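PDB 2WSH: endonuclease II from Enterobacteria phage t4, which cuts cytosine-containing double-stranded DNA sequence-specifically as a magnesium-dependent, tetrameric GIY-YIG endonuclease, helping phage T4 degrade host DNA for its nucleotides. Local coordinates for residues Y40-A45 with G56-L61; Y15-Y20 with Y100-F105; D50-I55 with K130-P135; I65-T70 with T82-I87. The protein carries 1 engineered substitution. All blocks are in the same frame, centred on the assembly; numbering follows the deposited sequence. Where two conformers were deposited one is given.

Contact 1. Residues Y40-A45 with G56-L61; sequences YNVIYA and GKTKNL. With PO4 (phosphate ion), chain E.
Tyr44 OH donates a very short hydrogen bond, 2.5 Å, to phosphate O4, at the edge of the tyrosine ring and in its plane; the hydroxyl also pairs with Tyr68 OH. Behind it runs an antiparallel ladder. Tyr44 and Gly56 exchange both backbone bonds, with Gly56 N to Tyr44 O at 2.9 Å and nearly straight (168°). Val42 and Thr58 form the second hydrogen-bonded pair, the donors lying nearly along each C=O axis. Next to this pair Asn41 joins Val42 in facing Thr58, a G1 beta bulge, and Asn41 N to Lys59 O (3.3 Å) is a weak bond. The strand ends in an ST turn, Asn60 N donating to Thr58 OG1 at 3.0 Å. Packing follows from the crowded torsion of Tyr44 (chi1 72°), which lays its ring over Gly56 CA, 3.9 Å from the centroid and 23° off the normal. Leu61 CD1 meets Tyr44 CB at 3.7 Å, while the CG2 methyls of Val42 and Thr58 touch at 3.8 Å. Val42-Tyr44 and Tyr54-Gly56 correspond to the GIY and YIG triplets of the family. With its ring held on glycine, the Tyr44 hydroxyl is directed at a phosphate that plausibly mimics a DNA backbone group.

Contact 2. Residues Y15-Y20 with Y100-F105; sequences YSFIKY and YARQCF
Two backbone bonds join Ile18 and Ala101 in an antiparallel hydrogen-bonded pair: Ile18 N reaches Ala101 O at 3.0 Å, and Ala101 N reaches Ile18 O at 2.9 Å. Both are nearly straight, though each donor stands above the acceptor carbonyl's plane. Tyr15 O is satisfied by a side chain instead. Arg102, extended from CG to NE with CG anti to its backbone N (chi1 165°), brings NH1 to Tyr15 O at 2.8 Å. The oxygen lies in the guanidinium plane, whereas NH1 stands 45° out of the carbonyl plane. The guanidinium's charge is met by Glu124 at NE and by Glu112 of a neighbouring subunit at NH1, fixing its rotation. Arg102 CB crosses a face of the Phe17 ring, 3.7 Å from its centroid. Tyr100 offers a ring face to Lys19 CA at 4.0 Å, while Lys19 NZ pairs with Glu98 and Glu22. Gln103 NE2 donates to Cys104 O at 2.9 Å, on a lone pair, and also bonds Tyr40 O. In the antiparallel sheet that includes the GIY-YIG strands, strand 97-111 is flanked by strands 18-23 and 42-48; helix 8-14 covers Phe17 and Tyr100, and Phe128 of helix 121-132 meets Phe17 edge-to-face.

Contact 3. Residues D50-I55 with K130-P135; sequences DELVYI and KLFNPP. With PO4 (phosphate ion), chain E.
Pro134 is the bump of this contact. Its ring presses on strand 51-55 where Leu52 and Ile55 both project toward it, and CG settles between them, 3.9 Å from Ile55 CG1 and 4.3 Å from Leu52 CD2. The floor of that notch is backbone, since Pro134 CB rests 3.4 Å from Val53 O. Leu52, with CG anti to its backbone N (chi1 -179°), carries CD2 on to a second hollow beside Phe132, where it lies 3.6 Å from CD2 of the ring and crosses that side chain at about a right angle. The spacing of Leu52 and Ile55 is consistent with a bulge: Val53 and Tyr54 both face Ile46 on strand 42-48, a classic beta bulge at the entry to the YIG triplet of the GIY-YIG fold. Tyr54, whose CB points away from 130-135, instead sends its hydroxyl to phosphate O1, a very short hydrogen bond of 2.5 Å with the oxygen in the ring plane. Phe132, at the end of helix 121-132, and the two prolines after Asn133 touch the strand; Asn133, with positive phi (45°), is where the chain leaves the helix. Pro135 fits most tightly: its CD lies 3.2 Å from Val53 O and 3.5 Å from Val53 CA, closer than usual for two carbons. The nitrogen of Pro135 carries no hydrogen to offer Val53 O; the backbone of Val53 bonds with Ile46 and Trp136.

Contact 4. Residues I65-T70 with T82-I87; sequences INYYRT and TKSALI. With PO4 (phosphate ion), chain E.
Segment 82-87 of helix 82-92 meets segment 65-70 of helix 61-73, their axes 9.8 Å apart and 70° between their directions, and Tyr68 spans the gap. First to touch, Lys83 points toward its partner; its chain bends at chi3 (-60°) so that NZ arrives beside the tip of the tyrosine. There NZ donates to Tyr68 OH at 3.0 Å and to phosphate O3 at 2.7 Å, and a weak bond joins it to Tyr54 OH. Ser84 comes next, at the closest backbone approach, where its CA is 5.7 Å from Tyr68 CA. Its OG sits at the edge of the Tyr68 ring, in plane and 3.6 Å from CD1, and the residue also packs on Ala71 and Ile72. One turn beyond Lys83, Ile87 reaches over a face of the same ring: CD1 stands 4.0 Å from the centroid, 24° off the normal, in a CH-pi contact between side chains crossing at about a right angle. Tyr68 is thus held at edge, face and hydroxyl, and that hydroxyl also bonds to Tyr44 OH. The chemistry joins apolar contact on the ring, from Ile87, to polar and charged contact at its hydroxyl. A lysine bonded to both a phenol and the phosphate probably polarises the hydroxyl cluster and may make its ionisation easier. Arg64 also bonds the phosphate ion, consistent with a site that could receive a DNA phosphate.

How the contacts relate
Contacts 1 and 2 belong to one sheet: strands 42-48 and 97-111 are neighbours, with Ile43 O lying 2.7 Å from Arg102 N, and their centres are about 9 Å apart. Contact 3 shares strand 51-58 with contact 1 but joins it to the end of helix 121-132, exchanging backbone ladders for apolar fitting. Contact 4, a helix pair, is buried, whereas contacts 1, 2 and 3 are only partly so; its centre lies about 19 Å from that of contact 2, on the other side of the chain's centre. Contacts 1, 3 and 4 converge on one phosphate through Tyr44, Tyr54 and Lys83. Contact 2 takes no part there; its outer residues instead face other subunits of the tetramer.

Contact 1. Residues Y40-A45 with G56-L61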
# COMPACT_ATOMS: atom_id res chain seq x y z
N TYR A 40 10.27 15.50 10.04
CA TYR A 40 10.68 14.11 10.19
C TYR A 40 10.36 13.29 8.94
O TYR A 40 9.42 13.59 8.22
CB TYR A 40 9.98 13.49 11.40
CG TYR A 40 10.04 14.32 12.65
CD1 TYR A 40 11.11 14.22 13.53
CD2 TYR A 40 9.03 15.22 12.96
CE1 TYR A 40 11.17 14.98 14.68
CE2 TYR A 40 9.08 15.99 14.11
CZ TYR A 40 10.15 15.87 14.97
OH TYR A 40 10.21 16.64 16.11
N ASN A 41 11.17 12.26 8.71
CA ASN A 41 10.88 11.29 7.67
C ASN A 41 10.81 11.91 6.27
O ASN A 41 9.78 11.84 5.61
CB ASN A 41 9.57 10.56 7.99
CG ASN A 41 9.45 9.23 7.29
OD1 ASN A 41 8.35 8.71 7.11
ND2 ASN A 41 10.58 8.66 6.89
N VAL A 42 11.91 12.51 5.82
CA VAL A 42 11.90 13.21 4.55
C VAL A 42 13.09 12.87 3.66
O VAL A 42 14.13 12.41 4.13
CB VAL A 42 11.91 14.74 4.74
CG1 VAL A 42 10.68 15.20 5.50
CG2 VAL A 42 13.19 15.17 5.46
N ILE A 43 12.92 13.12 2.37
CA ILE A 43 14.04 13.21 1.45
C ILE A 43 14.48 14.66 1.51
O ILE A 43 13.66 15.57 1.42
CB ILE A 43 13.62 12.88 0.01
CG1 ILE A 43 13.25 11.40 -0.10
CG2 ILE A 43 14.72 13.26 -0.97
CD1 ILE A 43 14.39 10.46 0.26
N TYR A 44 15.78 14.89 1.70
CA TYR A 44 16.26 16.25 1.67
C TYR A 44 17.21 16.49 0.51
O TYR A 44 17.83 15.56 -0.00
CB TYR A 44 16.86 16.68 3.01
CG TYR A 44 18.20 16.07 3.38
CD1 TYR A 44 19.39 16.73 3.08
CD2 TYR A 44 18.28 14.87 4.07
CE1 TYR A 44 20.61 16.21 3.44
CE2 TYR A 44 19.50 14.33 4.43
CZ TYR A 44 20.66 15.01 4.11
OH TYR A 44 21.88 14.49 4.46
N ALA A 45 17.28 17.74 0.08
CA ALA A 45 18.12 18.10 -1.05
C ALA A 45 19.02 19.25 -0.64
O ALA A 45 18.58 20.21 -0.02
CB ALA A 45 17.25 18.50 -2.24
N GLY A 56 19.61 13.29 0.19
CA GLY A 56 19.73 12.48 1.39
C GLY A 56 18.38 12.04 1.92
O GLY A 56 17.34 12.51 1.44
N LYS A 57 18.39 11.14 2.89
CA LYS A 57 17.16 10.78 3.59
C LYS A 57 17.43 10.87 5.09
O LYS A 57 18.56 10.68 5.53
CB LYS A 57 16.71 9.38 3.21
CG LYS A 57 17.69 8.28 3.59
CD LYS A 57 17.24 6.93 3.06
CE LYS A 57 18.21 5.82 3.48
NZ LYS A 57 17.87 4.52 2.83
N THR A 58 16.39 11.18 5.87
CA THR A 58 16.56 11.34 7.31
C THR A 58 15.25 11.18 8.09
O THR A 58 14.18 11.56 7.62
CB THR A 58 17.20 12.69 7.67
OG1 THR A 58 17.44 12.76 9.08
CG2 THR A 58 16.29 13.84 7.26
N LYS A 59 15.36 10.63 9.30
CA LYS A 59 14.23 10.52 10.21
C LYS A 59 13.97 11.85 10.91
O LYS A 59 12.91 12.06 11.50
CB LYS A 59 14.49 9.44 11.26
CG LYS A 59 14.61 8.02 10.72
CD LYS A 59 15.34 7.13 11.72
CE LYS A 59 15.54 5.71 11.21
NZ LYS A 59 14.43 4.79 11.60
N ASN A 60 14.96 12.75 10.85
CA ASN A 60 14.92 13.99 11.63
C ASN A 60 15.82 15.06 11.02
O ASN A 60 17.03 15.08 11.24
CB ASN A 60 15.34 13.70 13.07
CG ASN A 60 15.17 14.90 13.99
OD1 ASN A 60 15.22 16.05 13.55
ND2 ASN A 60 14.99 14.63 15.27
N LEU A 61 15.21 15.97 10.26
CA LEU A 61 15.97 16.92 9.45
C LEU A 61 16.69 18.00 10.26
O LEU A 61 17.81 18.39 9.92
CB LEU A 61 15.07 17.56 8.39
CG LEU A 61 15.77 18.46 7.36
CD1 LEU A 61 16.85 17.68 6.62
CD2 LEU A 61 14.76 19.04 6.39
P PO4 E . 23.09 11.36 5.45
O1 PO4 E . 22.76 11.30 3.97
O2 PO4 E . 22.47 10.17 6.15
O3 PO4 E . 24.58 11.35 5.67
O4 PO4 E . 22.51 12.64 5.98

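Contact 2. Residues Y15-Y20 with Y100-F105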
# COMPACT_ATOMS: atom_id res chain seq x y z
N TYR A 15 8.68 18.01 -7.91
CA TYR A 15 8.67 16.96 -6.89
C TYR A 15 8.29 17.47 -5.51
O TYR A 15 8.52 16.80 -4.51
CB TYR A 15 10.03 16.26 -6.86
CG TYR A 15 10.33 15.55 -8.15
CD1 TYR A 15 9.86 14.26 -8.38
CD2 TYR A 15 11.06 16.17 -9.15
CE1 TYR A 15 10.11 13.61 -9.56
CE2 TYR A 15 11.32 15.52 -10.34
CZ TYR A 15 10.85 14.24 -10.54
OH TYR A 15 11.10 13.59 -11.72
N SER A 16 7.70 18.66 -5.48
CA SER A 16 7.21 19.24 -4.24
C SER A 16 8.28 19.29 -3.15
O SER A 16 8.03 18.91 -2.01
CB SER A 16 5.97 18.49 -3.74
OG SER A 16 4.87 18.72 -4.60
N PHE A 17 9.47 19.76 -3.51
CA PHE A 17 10.47 20.07 -2.50
C PHE A 17 10.19 21.46 -1.97
O PHE A 17 10.04 22.41 -2.74
CB PHE A 17 11.88 20.00 -3.08
CG PHE A 17 12.44 18.61 -3.17
CD1 PHE A 17 13.13 18.06 -2.10
CD2 PHE A 17 12.29 17.85 -4.32
CE1 PHE A 17 13.66 16.78 -2.17
CE2 PHE A 17 12.81 16.57 -4.40
CZ PHE A 17 13.49 16.04 -3.32
N ILE A 18 10.10 21.58 -0.66
CA ILE A 18 9.88 22.88 -0.03
C ILE A 18 11.15 23.31 0.68
O ILE A 18 11.76 22.52 1.40
CB ILE A 18 8.69 22.82 0.94
CG1 ILE A 18 7.40 22.58 0.16
CG2 ILE A 18 8.60 24.10 1.75
CD1 ILE A 18 6.25 22.13 1.02
N LYS A 19 11.56 24.56 0.46
CA LYS A 19 12.77 25.07 1.09
C LYS A 19 12.65 25.02 2.60
O LYS A 19 11.68 25.51 3.18
CB LYS A 19 13.08 26.49 0.64
CG LYS A 19 14.17 27.15 1.48
CD LYS A 19 14.80 28.33 0.77
CE LYS A 19 15.87 28.97 1.65
NZ LYS A 19 16.55 30.10 0.97
N TYR A 20 13.64 24.40 3.24
CA TYR A 20 13.61 24.21 4.68
C TYR A 20 14.45 25.28 5.36
O TYR A 20 13.96 25.97 6.25
CB TYR A 20 14.12 22.81 5.03
CG TYR A 20 14.15 22.52 6.51
CD1 TYR A 20 12.98 22.43 7.25
CD2 TYR A 20 15.36 22.33 7.17
CE1 TYR A 20 13.01 22.16 8.61
CE2 TYR A 20 15.40 22.07 8.53
CZ TYR A 20 14.23 21.98 9.24
OH TYR A 20 14.28 21.71 10.59
N TYR A 100 16.40 21.69 0.97
CA TYR A 100 14.98 21.49 0.69
C TYR A 100 14.53 20.16 1.29
O TYR A 100 15.33 19.25 1.48
CB TYR A 100 14.74 21.46 -0.81
CG TYR A 100 14.83 22.80 -1.50
CD1 TYR A 100 13.70 23.43 -2.00
CD2 TYR A 100 16.06 23.43 -1.65
CE1 TYR A 100 13.78 24.65 -2.64
CE2 TYR A 100 16.15 24.66 -2.29
CZ TYR A 100 15.01 25.26 -2.78
OH TYR A 100 15.10 26.48 -3.41
N ALA A 101 13.24 20.05 1.59
CA ALA A 101 12.70 18.81 2.13
C ALA A 101 11.47 18.36 1.36
O ALA A 101 10.61 19.16 1.02
CB ALA A 101 12.36 18.98 3.60
N ARG A 102 11.41 17.06 1.08
CA ARG A 102 10.23 16.45 0.47
C ARG A 102 9.62 15.46 1.44
O ARG A 102 10.22 14.43 1.76
CB ARG A 102 10.59 15.76 -0.85
CG ARG A 102 9.51 14.82 -1.37
CD ARG A 102 9.92 14.20 -2.71
NE ARG A 102 9.11 13.03 -3.04
CZ ARG A 102 8.02 13.06 -3.81
NH1 ARG A 102 7.60 14.20 -4.34
NH2 ARG A 102 7.35 11.94 -4.05
N GLN A 103 8.42 15.76 1.93
CA GLN A 103 7.80 14.94 2.97
C GLN A 103 7.44 13.55 2.46
O GLN A 103 6.74 13.41 1.46
CB GLN A 103 6.56 15.62 3.55
CG GLN A 103 5.95 14.89 4.74
CD GLN A 103 6.88 14.84 5.94
OE1 GLN A 103 7.24 15.87 6.51
NE2 GLN A 103 7.27 13.63 6.34
N CYS A 104 7.93 12.53 3.15
CA CYS A 104 7.57 11.15 2.83
C CYS A 104 6.72 10.57 3.96
O CYS A 104 6.48 11.24 4.96
CB CYS A 104 8.82 10.30 2.60
SG CYS A 104 9.70 10.66 1.04
N PHE A 105 6.27 9.34 3.79
CA PHE A 105 5.35 8.74 4.75
C PHE A 105 5.67 7.27 4.99
O PHE A 105 6.71 6.77 4.54
CB PHE A 105 3.91 8.87 4.25
CG PHE A 105 3.70 8.25 2.90
CD1 PHE A 105 3.12 6.99 2.79
CD2 PHE A 105 4.09 8.90 1.75
CE1 PHE A 105 2.93 6.41 1.56
CE2 PHE A 105 3.90 8.33 0.52
CZ PHE A 105 3.32 7.08 0.42

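Contact 3. Residues D50-I55 with K130-P135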
# COMPACT_ATOMS: atom_id res chain seq x y z
N ASP A 50 21.58 27.30 -6.20
CA ASP A 50 20.35 26.82 -6.82
C ASP A 50 20.50 25.50 -7.58
O ASP A 50 19.57 25.08 -8.27
CB ASP A 50 19.76 27.89 -7.74
CG ASP A 50 19.43 29.18 -7.01
OD1 ASP A 50 18.75 29.10 -5.96
OD2 ASP A 50 19.84 30.25 -7.48
N GLU A 51 21.65 24.86 -7.46
CA GLU A 51 21.91 23.64 -8.21
C GLU A 51 22.01 22.44 -7.27
O GLU A 51 22.73 22.48 -6.27
CB GLU A 51 23.16 23.78 -9.08
CG GLU A 51 23.04 24.92 -10.09
CD GLU A 51 24.24 25.03 -11.02
OE1 GLU A 51 24.80 23.98 -11.39
OE2 GLU A 51 24.61 26.16 -11.38
N LEU A 52 21.27 21.39 -7.59
CA LEU A 52 21.22 20.19 -6.76
C LEU A 52 22.58 19.51 -6.69
O LEU A 52 23.16 19.18 -7.72
CB LEU A 52 20.19 19.21 -7.34
CG LEU A 52 19.97 17.89 -6.59
CD1 LEU A 52 19.34 18.17 -5.24
CD2 LEU A 52 19.10 16.96 -7.41
N VAL A 53 23.09 19.31 -5.48
CA VAL A 53 24.36 18.60 -5.31
C VAL A 53 24.22 17.29 -4.55
O VAL A 53 25.09 16.43 -4.63
CB VAL A 53 25.43 19.48 -4.64
CG1 VAL A 53 25.68 20.73 -5.46
CG2 VAL A 53 25.02 19.84 -3.21
N TYR A 54 23.12 17.12 -3.82
CA TYR A 54 22.98 15.95 -2.96
C TYR A 54 21.54 15.62 -2.59
O TYR A 54 20.75 16.50 -2.27
CB TYR A 54 23.80 16.14 -1.68
CG TYR A 54 23.80 14.94 -0.76
CD1 TYR A 54 24.56 13.82 -1.06
CD2 TYR A 54 23.05 14.94 0.41
CE1 TYR A 54 24.57 12.72 -0.22
CE2 TYR A 54 23.06 13.84 1.26
CZ TYR A 54 23.82 12.73 0.94
OH TYR A 54 23.84 11.64 1.77
N ILE A 55 21.22 14.33 -2.63
CA ILE A 55 19.94 13.83 -2.15
C ILE A 55 20.19 12.93 -0.95
O ILE A 55 20.93 11.95 -1.04
CB ILE A 55 19.21 13.00 -3.22
CG1 ILE A 55 18.69 13.90 -4.34
CG2 ILE A 55 18.05 12.22 -2.60
CD1 ILE A 55 17.51 14.75 -3.93
N LYS A 130 19.40 7.91 -8.87
CA LYS A 130 19.50 7.40 -10.24
C LYS A 130 18.98 8.43 -11.24
O LYS A 130 19.46 8.51 -12.37
CB LYS A 130 18.73 6.09 -10.39
CG LYS A 130 18.48 5.68 -11.83
CD LYS A 130 17.53 4.49 -11.92
CE LYS A 130 18.27 3.17 -11.69
NZ LYS A 130 19.04 2.75 -12.89
N LEU A 131 18.02 9.24 -10.81
CA LEU A 131 17.40 10.22 -11.68
C LEU A 131 18.32 11.41 -11.96
O LEU A 131 18.50 11.81 -13.11
CB LEU A 131 16.07 10.70 -11.10
CG LEU A 131 15.25 11.67 -11.96
CD1 LEU A 131 15.03 11.11 -13.36
CD2 LEU A 131 13.93 12.00 -11.30
N PHE A 132 18.90 11.97 -10.90
CA PHE A 132 19.68 13.20 -11.03
C PHE A 132 21.19 13.01 -10.98
O PHE A 132 21.94 13.90 -11.37
CB PHE A 132 19.26 14.21 -9.95
CG PHE A 132 17.83 14.63 -10.04
CD1 PHE A 132 17.34 15.23 -11.19
CD2 PHE A 132 16.97 14.45 -8.96
CE1 PHE A 132 16.02 15.63 -11.27
CE2 PHE A 132 15.65 14.85 -9.04
CZ PHE A 132 15.17 15.44 -10.20
N ASN A 133 21.65 11.85 -10.50
CA ASN A 133 23.08 11.65 -10.28
C ASN A 133 23.72 12.85 -9.59
O ASN A 133 24.67 13.42 -10.11
CB ASN A 133 23.80 11.40 -11.61
CG ASN A 133 23.34 10.14 -12.30
OD1 ASN A 133 23.50 9.03 -11.79
ND2 ASN A 133 22.76 10.30 -13.49
N PRO A 134 23.20 13.24 -8.42
CA PRO A 134 23.79 14.40 -7.75
C PRO A 134 25.27 14.14 -7.49
O PRO A 134 25.64 13.02 -7.17
CB PRO A 134 23.02 14.50 -6.43
CG PRO A 134 21.77 13.67 -6.64
CD PRO A 134 22.17 12.59 -7.59
N PRO A 135 26.11 15.18 -7.62
CA PRO A 135 27.58 15.06 -7.55
C PRO A 135 28.07 14.48 -6.23
O PRO A 135 29.03 13.70 -6.21
CB PRO A 135 28.05 16.52 -7.67
CG PRO A 135 26.92 17.23 -8.33
CD PRO A 135 25.68 16.57 -7.81
P PO4 E . 23.09 11.36 5.45
O1 PO4 E . 22.76 11.30 3.97
O2 PO4 E . 22.47 10.17 6.15
O3 PO4 E . 24.58 11.35 5.67
O4 PO4 E . 22.51 12.64 5.98

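Contact 4. Residues I65-T70 with T82-I87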
# COMPACT_ATOMS: atom_id res chain seq x y z
N ILE A 65 20.75 18.57 9.82
CA ILE A 65 21.33 19.84 9.42
C ILE A 65 22.27 20.37 10.50
O ILE A 65 23.38 20.81 10.21
CB ILE A 65 20.26 20.91 9.11
CG1 ILE A 65 19.29 20.39 8.04
CG2 ILE A 65 20.92 22.20 8.66
CD1 ILE A 65 19.94 19.55 6.98
N ASN A 66 21.81 20.34 11.75
CA ASN A 66 22.63 20.79 12.87
C ASN A 66 23.92 19.98 13.01
O ASN A 66 24.95 20.51 13.45
CB ASN A 66 21.83 20.80 14.17
CG ASN A 66 21.05 22.08 14.36
OD1 ASN A 66 19.89 22.07 14.78
ND2 ASN A 66 21.68 23.21 14.04
N TYR A 67 23.86 18.71 12.64
CA TYR A 67 25.05 17.86 12.56
C TYR A 67 26.05 18.49 11.60
O TYR A 67 27.23 18.63 11.94
CB TYR A 67 24.65 16.45 12.10
CG TYR A 67 25.79 15.54 11.68
CD1 TYR A 67 26.24 14.53 12.52
CD2 TYR A 67 26.39 15.68 10.44
CE1 TYR A 67 27.27 13.69 12.14
CE2 TYR A 67 27.42 14.85 10.04
CZ TYR A 67 27.86 13.85 10.89
OH TYR A 67 28.88 13.02 10.50
N TYR A 68 25.58 18.88 10.42
CA TYR A 68 26.43 19.56 9.44
C TYR A 68 27.01 20.83 10.03
O TYR A 68 28.21 21.05 9.99
CB TYR A 68 25.64 19.91 8.17
CG TYR A 68 25.30 18.74 7.28
CD1 TYR A 68 26.29 17.90 6.78
CD2 TYR A 68 23.99 18.48 6.90
CE1 TYR A 68 25.98 16.84 5.96
CE2 TYR A 68 23.67 17.42 6.08
CZ TYR A 68 24.67 16.60 5.61
OH TYR A 68 24.36 15.54 4.79
N ARG A 69 26.13 21.68 10.57
CA ARG A 69 26.56 22.95 11.15
C ARG A 69 27.63 22.76 12.22
O ARG A 69 28.66 23.45 12.21
CB ARG A 69 25.36 23.69 11.76
CG ARG A 69 25.76 24.84 12.65
CD ARG A 69 24.57 25.68 13.09
NE ARG A 69 25.00 26.90 13.75
CZ ARG A 69 25.27 27.00 15.05
NH1 ARG A 69 25.14 25.93 15.84
NH2 ARG A 69 25.66 28.15 15.57
N THR A 70 27.39 21.83 13.14
CA THR A 70 28.32 21.58 14.24
C THR A 70 29.67 21.09 13.74
O THR A 70 30.71 21.64 14.12
CB THR A 70 27.74 20.55 15.22
OG1 THR A 70 26.53 21.06 15.77
CG2 THR A 70 28.74 20.28 16.34
N THR A 82 33.34 14.42 4.24
CA THR A 82 33.46 14.91 2.88
C THR A 82 32.36 15.93 2.57
O THR A 82 32.64 17.03 2.09
CB THR A 82 33.43 13.76 1.86
OG1 THR A 82 34.69 13.08 1.88
CG2 THR A 82 33.19 14.30 0.47
N LYS A 83 31.12 15.58 2.88
CA LYS A 83 30.00 16.48 2.64
C LYS A 83 30.13 17.77 3.46
O LYS A 83 29.93 18.86 2.93
CB LYS A 83 28.67 15.79 2.93
CG LYS A 83 28.13 14.97 1.77
CD LYS A 83 26.79 14.34 2.12
CE LYS A 83 26.91 13.43 3.32
NZ LYS A 83 25.58 13.01 3.82
N SER A 84 30.45 17.63 4.74
CA SER A 84 30.63 18.80 5.59
C SER A 84 31.74 19.69 5.03
O SER A 84 31.64 20.92 5.07
CB SER A 84 30.94 18.40 7.03
OG SER A 84 29.81 17.81 7.65
N ALA A 85 32.78 19.06 4.50
CA ALA A 85 33.90 19.78 3.92
C ALA A 85 33.51 20.48 2.61
O ALA A 85 33.98 21.57 2.31
CB ALA A 85 35.08 18.85 3.68
N LEU A 86 32.64 19.83 1.84
CA LEU A 86 32.16 20.41 0.59
C LEU A 86 31.26 21.61 0.88
O LEU A 86 31.34 22.64 0.20
CB LEU A 86 31.40 19.36 -0.23
CG LEU A 86 32.26 18.23 -0.81
CD1 LEU A 86 31.45 16.96 -0.98
CD2 LEU A 86 32.89 18.65 -2.12
N ILE A 87 30.40 21.48 1.88
CA ILE A 87 29.51 22.56 2.29
C ILE A 87 30.32 23.77 2.76
O ILE A 87 30.00 24.91 2.43
CB ILE A 87 28.57 22.10 3.43
CG1 ILE A 87 27.60 21.04 2.93
CG2 ILE A 87 27.82 23.29 4.01
CD1 ILE A 87 26.82 20.35 4.05
P PO4 E . 23.09 11.36 5.45
O1 PO4 E . 22.76 11.30 3.97
O2 PO4 E . 22.47 10.17 6.15
O3 PO4 E . 24.58 11.35 5.67
O4 PO4 E . 22.51 12.64 5.98